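Side-chain contacts in cytochrome c'' (PDB 1GU2), which binds heme c covalently and probably serves as a small monomeric electron carrier: residues 6-11 and 80-85; 24-29 and 112-117. All blocks are in the same frame, centred on the assembly; numbering follows the deposited sequence. Where two conformers were deposited one is given.

Interaction 1 of 2, residues 6-11 and 80-85. With HEC (heme c), chain C.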
loop_
_atom_site.group_PDB
_atom_site.type_symbol
_atom_site.label_atom_id
_atom_site.label_comp_id
_atom_site.label_asym_id
_atom_site.label_seq_id
_atom_site.Cartn_x
_atom_site.Cartn_y
_atom_site.Cartn_z
ATOM N N GLU A 6 -10.860 3.563 -4.320
ATOM C CA GLU A 6 -10.828 4.822 -5.033
ATOM C C GLU A 6 -11.213 5.992 -4.122
ATOM O O GLU A 6 -10.581 7.050 -4.148
ATOM C CB GLU A 6 -11.753 4.741 -6.260
ATOM C CG GLU A 6 -11.679 5.962 -7.147
ATOM C CD GLU A 6 -12.690 5.995 -8.271
ATOM O OE1 GLU A 6 -13.065 7.125 -8.722
ATOM O OE2 GLU A 6 -13.080 4.922 -8.770
ATOM N N LYS A 7 -12.269 5.840 -3.330
ATOM C CA LYS A 7 -12.661 6.929 -2.436
ATOM C C LYS A 7 -11.579 7.246 -1.408
ATOM O O LYS A 7 -11.403 8.412 -1.023
ATOM C CB LYS A 7 -13.988 6.550 -1.774
ATOM C CG LYS A 7 -15.196 6.556 -2.724
ATOM C CD LYS A 7 -16.513 6.375 -1.982
ATOM C CE LYS A 7 -16.560 5.023 -1.262
ATOM N NZ LYS A 7 -17.811 4.969 -0.422
ATOM N N LEU A 8 -10.832 6.245 -0.942
ATOM C CA LEU A 8 -9.718 6.480 -0.006
ATOM C C LEU A 8 -8.624 7.290 -0.676
ATOM O O LEU A 8 -7.975 8.122 0.001
ATOM C CB LEU A 8 -9.171 5.187 0.561
ATOM C CG LEU A 8 -10.041 4.516 1.641
ATOM C CD1 LEU A 8 -9.479 3.125 1.907
ATOM C CD2 LEU A 8 -10.120 5.309 2.917
ATOM N N VAL A 9 -8.376 7.122 -1.958
ATOM C CA VAL A 9 -7.347 7.964 -2.607
ATOM C C VAL A 9 -7.706 9.431 -2.479
ATOM O O VAL A 9 -6.872 10.259 -2.151
ATOM C CB VAL A 9 -7.210 7.563 -4.092
ATOM C CG1 VAL A 9 -6.257 8.512 -4.852
ATOM C CG2 VAL A 9 -6.700 6.162 -4.251
ATOM N N TYR A 10 -8.996 9.821 -2.703
ATOM C CA TYR A 10 -9.357 11.235 -2.539
ATOM C C TYR A 10 -9.204 11.717 -1.114
ATOM O O TYR A 10 -8.717 12.812 -0.854
ATOM C CB TYR A 10 -10.791 11.584 -2.957
ATOM C CG TYR A 10 -11.039 11.086 -4.359
ATOM C CD1 TYR A 10 -11.899 9.994 -4.478
ATOM C CD2 TYR A 10 -10.455 11.661 -5.484
ATOM C CE1 TYR A 10 -12.180 9.466 -5.724
ATOM C CE2 TYR A 10 -10.756 11.114 -6.726
ATOM C CZ TYR A 10 -11.616 10.036 -6.841
ATOM O OH TYR A 10 -11.895 9.501 -8.095
ATOM N N LYS A 11 -9.641 10.886 -0.175
ATOM C CA LYS A 11 -9.548 11.237 1.237
ATOM C C LYS A 11 -8.107 11.526 1.621
ATOM O O LYS A 11 -7.778 12.583 2.179
ATOM C CB LYS A 11 -10.143 10.131 2.126
ATOM C CG LYS A 11 -10.047 10.438 3.595
ATOM C CD LYS A 11 -10.677 9.387 4.483
ATOM C CE LYS A 11 -10.376 9.682 5.948
ATOM N NZ LYS A 11 -11.182 8.719 6.807
ATOM N N LYS A 80 -12.132 -8.310 -1.902
ATOM C CA LYS A 80 -12.275 -8.092 -0.449
ATOM C C LYS A 80 -11.403 -6.958 0.083
ATOM O O LYS A 80 -11.727 -6.335 1.113
ATOM C CB LYS A 80 -11.935 -9.353 0.326
ATOM C CG LYS A 80 -12.817 -10.549 -0.062
ATOM C CD LYS A 80 -12.549 -11.725 0.893
ATOM C CE LYS A 80 -13.481 -12.860 0.520
ATOM N NZ LYS A 80 -14.869 -12.693 1.027
ATOM N N ARG A 81 -10.298 -6.650 -0.594
ATOM C CA ARG A 81 -9.459 -5.549 -0.108
ATOM C C ARG A 81 -10.194 -4.228 -0.086
ATOM O O ARG A 81 -10.753 -3.811 -1.128
ATOM C CB ARG A 81 -8.183 -5.437 -0.958
ATOM C CG ARG A 81 -7.218 -6.632 -0.882
ATOM C CD ARG A 81 -6.723 -6.850 0.542
ATOM N NE ARG A 81 -5.697 -7.886 0.555
ATOM C CZ ARG A 81 -5.245 -8.419 1.677
ATOM N NH1 ARG A 81 -4.299 -9.338 1.593
ATOM N NH2 ARG A 81 -5.733 -8.042 2.852
ATOM N N PHE A 82 -10.223 -3.576 1.057
ATOM C CA PHE A 82 -10.859 -2.286 1.328
ATOM C C PHE A 82 -12.370 -2.363 1.474
ATOM O O PHE A 82 -13.007 -1.311 1.732
ATOM C CB PHE A 82 -10.459 -1.171 0.357
ATOM C CG PHE A 82 -8.959 -0.975 0.235
ATOM C CD1 PHE A 82 -8.249 -1.567 -0.815
ATOM C CD2 PHE A 82 -8.266 -0.238 1.171
ATOM C CE1 PHE A 82 -6.873 -1.418 -0.918
ATOM C CE2 PHE A 82 -6.900 -0.081 1.085
ATOM C CZ PHE A 82 -6.170 -0.713 0.063
ATOM N N THR A 83 -13.002 -3.556 1.413
ATOM C CA THR A 83 -14.450 -3.603 1.633
ATOM C C THR A 83 -14.829 -3.345 3.078
ATOM O O THR A 83 -15.937 -2.807 3.317
ATOM C CB THR A 83 -14.996 -4.939 1.131
ATOM O OG1 THR A 83 -14.739 -4.976 -0.289
ATOM C CG2 THR A 83 -16.504 -5.034 1.396
ATOM N N ASP A 84 -13.970 -3.739 3.981
ATOM C CA ASP A 84 -14.141 -3.632 5.412
ATOM C C ASP A 84 -13.781 -2.208 5.813
ATOM O O ASP A 84 -12.869 -1.918 6.550
ATOM C CB ASP A 84 -13.305 -4.621 6.179
ATOM C CG ASP A 84 -11.833 -4.582 5.886
ATOM O OD1 ASP A 84 -11.403 -4.154 4.812
ATOM O OD2 ASP A 84 -11.039 -5.049 6.775
ATOM N N ILE A 85 -14.592 -1.287 5.247
ATOM C CA ILE A 85 -14.153 0.098 5.339
ATOM C C ILE A 85 -14.139 0.674 6.773
ATOM O O ILE A 85 -13.378 1.607 7.046
ATOM C CB ILE A 85 -14.939 1.020 4.376
ATOM C CG1 ILE A 85 -14.421 2.449 4.259
ATOM C CG2 ILE A 85 -16.389 1.066 4.737
ATOM C CD1 ILE A 85 -12.914 2.596 3.975
HETATM FE FE HEC C . 1.774 -5.770 4.016
HETATM C CHA HEC C . -1.440 -6.768 4.644
HETATM C CHB HEC C . 0.584 -2.999 2.420
HETATM C CHC HEC C . 4.978 -4.542 3.838
HETATM C CHD HEC C . 2.945 -8.730 5.296
HETATM N NA HEC C . -0.042 -5.059 3.555
HETATM C C1A HEC C . -1.288 -5.604 3.911
HETATM C C2A HEC C . -2.344 -4.762 3.421
HETATM C C3A HEC C . -1.779 -3.739 2.759
HETATM C C4A HEC C . -0.350 -3.896 2.873
HETATM C CMA HEC C . -2.480 -2.559 2.038
HETATM C CAA HEC C . -3.844 -5.027 3.633
HETATM C CBA HEC C . -4.394 -4.320 4.886
HETATM C CGA HEC C . -5.842 -4.597 5.101
HETATM O O1A HEC C . -6.274 -4.623 6.274
HETATM O O2A HEC C . -6.601 -4.798 4.138
HETATM N NB HEC C . 2.603 -4.092 3.289
HETATM C C1B HEC C . 1.956 -3.048 2.689
HETATM C C2B HEC C . 2.907 -1.980 2.412
HETATM C C3B HEC C . 4.132 -2.403 2.837
HETATM C C4B HEC C . 3.940 -3.737 3.359
HETATM C CMB HEC C . 2.570 -0.624 1.769
HETATM C CAB HEC C . 5.499 -1.683 2.775
HETATM C CBB HEC C . 5.469 -0.358 3.533
HETATM N NC HEC C . 3.587 -6.497 4.463
HETATM C C1C HEC C . 4.808 -5.844 4.282
HETATM C C2C HEC C . 5.890 -6.752 4.597
HETATM C C3C HEC C . 5.330 -7.936 4.985
HETATM C C4C HEC C . 3.904 -7.780 4.914
HETATM C CMC HEC C . 7.370 -6.356 4.425
HETATM C CAC HEC C . 5.993 -9.268 5.336
HETATM C CBC HEC C . 6.975 -9.162 6.498
HETATM N ND HEC C . 0.928 -7.396 4.794
HETATM C C1D HEC C . 1.586 -8.521 5.311
HETATM C C2D HEC C . 0.639 -9.387 5.962
HETATM C C3D HEC C . -0.570 -8.751 5.945
HETATM C C4D HEC C . -0.419 -7.580 5.109
HETATM C CMD HEC C . 0.967 -10.750 6.599
HETATM C CAD HEC C . -1.835 -9.185 6.727
HETATM C CBD HEC C . -2.555 -10.397 6.084
HETATM C CGD HEC C . -3.601 -10.017 5.057
HETATM O O1D HEC C . -3.973 -10.848 4.178
HETATM O O2D HEC C . -4.115 -8.869 5.108
#
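L8, on helix 2-19, reaches the 80-85 loop through its two methyls. CD1 meets ring atom CD2 of F82 at 3.7 Å, approaching the ring obliquely, while L8 CD2 lies 4.0 Å from CD1 of I85, the two side chains running past each other in opposite directions. F82 also packs on I113 and L116 of helix 106-118, so the contact joins helix 2-19 and the loop before helix 85-100 to helix 106-118, in a fold consistent with the cytochrome c family. Just before F82 the chain turns R81 to the cofactor. From CB its aliphatic part bends at CG (chi2 -60°), which brings CD to 4.1 Å from propionate oxygen O2A of HEC. NE gives its N-H to the carbonyl of P72. Beyond it the guanidinium lies edge-on, in plane, to the other propionate: NH1 donates to HEC O1D at 3.0 Å and NH2 to HEC O2D at 2.9 Å, with N-H...O angles of 157° and 158°. A leucine here, lacking N-H groups, would probably leave that propionate without its paired donors and freer to turn. NH1 bonds to the P71 carbonyl too, and HEC CAA covers one face of the guanidinium.

Interaction 2 of 2, residues 24-29 and 112-117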
loop_
_atom_site.group_PDB
_atom_site.type_symbol
_atom_site.label_atom_id
_atom_site.label_comp_id
_atom_site.label_asym_id
_atom_site.label_seq_id
_atom_site.Cartn_x
_atom_site.Cartn_y
_atom_site.Cartn_z
ATOM N N GLU A 24 -0.441 17.845 -4.629
ATOM C CA GLU A 24 -1.756 18.182 -5.195
ATOM C C GLU A 24 -2.597 17.016 -5.666
ATOM O O GLU A 24 -3.830 17.080 -5.635
ATOM C CB GLU A 24 -1.559 19.122 -6.404
ATOM C CG GLU A 24 -1.076 20.481 -5.870
ATOM C CD GLU A 24 -0.875 21.510 -6.953
ATOM O OE1 GLU A 24 -0.948 21.207 -8.154
ATOM O OE2 GLU A 24 -0.614 22.645 -6.543
ATOM N N ALA A 25 -1.947 15.945 -6.108
ATOM C CA ALA A 25 -2.616 14.796 -6.709
ATOM C C ALA A 25 -1.721 13.596 -6.577
ATOM O O ALA A 25 -0.508 13.709 -6.508
ATOM C CB ALA A 25 -2.915 15.106 -8.171
ATOM N N PRO A 26 -2.313 12.415 -6.556
ATOM C CA PRO A 26 -1.492 11.188 -6.478
ATOM C C PRO A 26 -0.524 10.972 -7.624
ATOM O O PRO A 26 -0.795 11.294 -8.794
ATOM C CB PRO A 26 -2.537 10.070 -6.542
ATOM C CG PRO A 26 -3.831 10.658 -6.226
ATOM C CD PRO A 26 -3.750 12.145 -6.491
ATOM N N SER A 27 0.597 10.350 -7.311
ATOM C CA SER A 27 1.574 9.889 -8.263
ATOM C C SER A 27 1.684 8.376 -8.205
ATOM O O SER A 27 2.200 7.857 -7.205
ATOM C CB SER A 27 2.958 10.440 -7.896
ATOM O OG SER A 27 3.948 9.819 -8.700
ATOM N N ILE A 28 1.200 7.727 -9.251
ATOM C CA ILE A 28 1.354 6.284 -9.246
ATOM C C ILE A 28 2.806 5.842 -9.401
ATOM O O ILE A 28 3.157 4.773 -8.883
ATOM C CB ILE A 28 0.457 5.711 -10.330
ATOM C CG1 ILE A 28 -0.931 5.701 -9.622
ATOM C CG2 ILE A 28 0.727 4.372 -10.930
ATOM C CD1 ILE A 28 -1.891 5.963 -10.706
ATOM N N THR A 29 3.639 6.621 -10.048
ATOM C CA THR A 29 5.068 6.356 -10.093
ATOM C C THR A 29 5.671 6.332 -8.695
ATOM O O THR A 29 6.462 5.435 -8.316
ATOM C CB THR A 29 5.778 7.400 -10.980
ATOM O OG1 THR A 29 5.332 7.297 -12.327
ATOM C CG2 THR A 29 7.273 7.071 -11.048
ATOM N N PHE A 112 0.111 5.111 -2.918
ATOM C CA PHE A 112 0.133 3.661 -2.933
ATOM C C PHE A 112 -1.212 3.076 -3.355
ATOM O O PHE A 112 -1.240 2.159 -4.163
ATOM C CB PHE A 112 0.568 3.140 -1.560
ATOM C CG PHE A 112 0.515 1.622 -1.520
ATOM C CD1 PHE A 112 -0.390 0.966 -0.715
ATOM C CD2 PHE A 112 1.393 0.907 -2.317
ATOM C CE1 PHE A 112 -0.431 -0.416 -0.690
ATOM C CE2 PHE A 112 1.350 -0.457 -2.340
ATOM C CZ PHE A 112 0.438 -1.091 -1.525
ATOM N N ILE A 113 -2.322 3.590 -2.819
ATOM C CA ILE A 113 -3.623 3.050 -3.189
ATOM C C ILE A 113 -3.924 3.377 -4.638
ATOM O O ILE A 113 -4.461 2.531 -5.372
ATOM C CB ILE A 113 -4.726 3.480 -2.197
ATOM C CG1 ILE A 113 -4.414 3.050 -0.759
ATOM C CG2 ILE A 113 -6.068 2.962 -2.690
ATOM C CD1 ILE A 113 -5.373 3.579 0.293
ATOM N N ALA A 114 -3.531 4.540 -5.126
ATOM C CA ALA A 114 -3.709 4.882 -6.527
ATOM C C ALA A 114 -2.918 3.914 -7.363
ATOM O O ALA A 114 -3.389 3.405 -8.374
ATOM C CB ALA A 114 -3.272 6.315 -6.782
ATOM N N TYR A 115 -1.697 3.592 -6.955
ATOM C CA TYR A 115 -0.896 2.569 -7.681
ATOM C C TYR A 115 -1.614 1.230 -7.678
ATOM O O TYR A 115 -1.716 0.519 -8.699
ATOM C CB TYR A 115 0.519 2.512 -7.048
ATOM C CG TYR A 115 1.247 1.242 -7.446
ATOM C CD1 TYR A 115 1.554 1.005 -8.776
ATOM C CD2 TYR A 115 1.605 0.271 -6.516
ATOM C CE1 TYR A 115 2.225 -0.179 -9.115
ATOM C CE2 TYR A 115 2.268 -0.914 -6.830
ATOM C CZ TYR A 115 2.568 -1.090 -8.159
ATOM O OH TYR A 115 3.173 -2.248 -8.547
ATOM N N LEU A 116 -2.167 0.788 -6.541
ATOM C CA LEU A 116 -2.933 -0.477 -6.490
ATOM C C LEU A 116 -4.079 -0.492 -7.508
ATOM O O LEU A 116 -4.354 -1.596 -8.063
ATOM C CB LEU A 116 -3.502 -0.718 -5.119
ATOM C CG LEU A 116 -2.548 -1.067 -3.981
ATOM C CD1 LEU A 116 -3.349 -1.344 -2.710
ATOM C CD2 LEU A 116 -1.668 -2.254 -4.281
ATOM N N LEU A 117 -4.741 0.623 -7.757
ATOM C CA LEU A 117 -5.855 0.704 -8.720
ATOM C C LEU A 117 -5.367 0.402 -10.131
ATOM O O LEU A 117 -6.175 0.046 -10.992
ATOM C CB LEU A 117 -6.541 2.072 -8.709
ATOM C CG LEU A 117 -7.284 2.473 -7.442
ATOM C CD1 LEU A 117 -7.830 3.888 -7.515
ATOM C CD2 LEU A 117 -8.377 1.473 -7.132
#
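I28 lays its side chain over the backbone of helix 106-118 at A114 and Y115, and the small side chain of A114 probably lets it come so near. CG1 sits 3.5 Å from the carbonyl carbon of A114 and equally close to the amide N of Y115, with CB of A114 at 3.7 Å. I28 was deposited in two conformers, so these side-chain contacts describe one of them and are less certain in detail. The other branch, CG2, is anti to the backbone N and comes to 4.1 Å from CD1 of Y115, at the edge of the ring and near its plane; the two side chains cross at about a right angle. The same alanine methyl receives P26 from its ring atom CB, 3.8 Å from A114 CB, so that A114 CB is touched by both residues.

The next shell fixes these groups. S27, between P26 and I28, is the N-cap of helix 28-36: its OG takes the N-H of D30, and its own N-H goes to OD1 of N111, a polar tie to helix 106-118 beside the apolar patch. Y115, with CG anti to its backbone N (chi1 163°), presents a ring edge to I28, and its OH hydrogen-bonds OE2 of E119. P57, from a loop, packs on Y115 as well. One turn apart on the same helix, L116 CG lies 3.8 Å above the F112 ring, offset toward its rim, and F112 touches the heme.

Helix 28-36 precedes the heme-attachment segment of C49, C52 and H53, and its start against the C-terminal helix 106-118 is consistent with the packing of N- and C-terminal helices in class I cytochromes c. Here helix 2-19 lies against helix 106-118 and the loop leading into helix 28-36, V9 and T13 meeting P26 while V9 and Y12 meet I113.

Overall arrangement
Interactions 1 and 2, with centres about 13 Å apart, touch each other through apolar side chains. V9, a neighbour in sequence of L8 in interaction 1, packs by CG1 on P26 CG at 3.5 Å and by CG2 on I113 CG2 at 3.6 Å, both in interaction 2. A second join runs from F82 CE1 to L116 CD1 at 4.0 Å. Each contact also borders the heme pocket: R81 belongs to it from one segment pair and F112 from the other. The side chain of F82 is about 10 Å from those of the axial ligands H53 and H95, and that of Y115 about 8 Å from the heme itself.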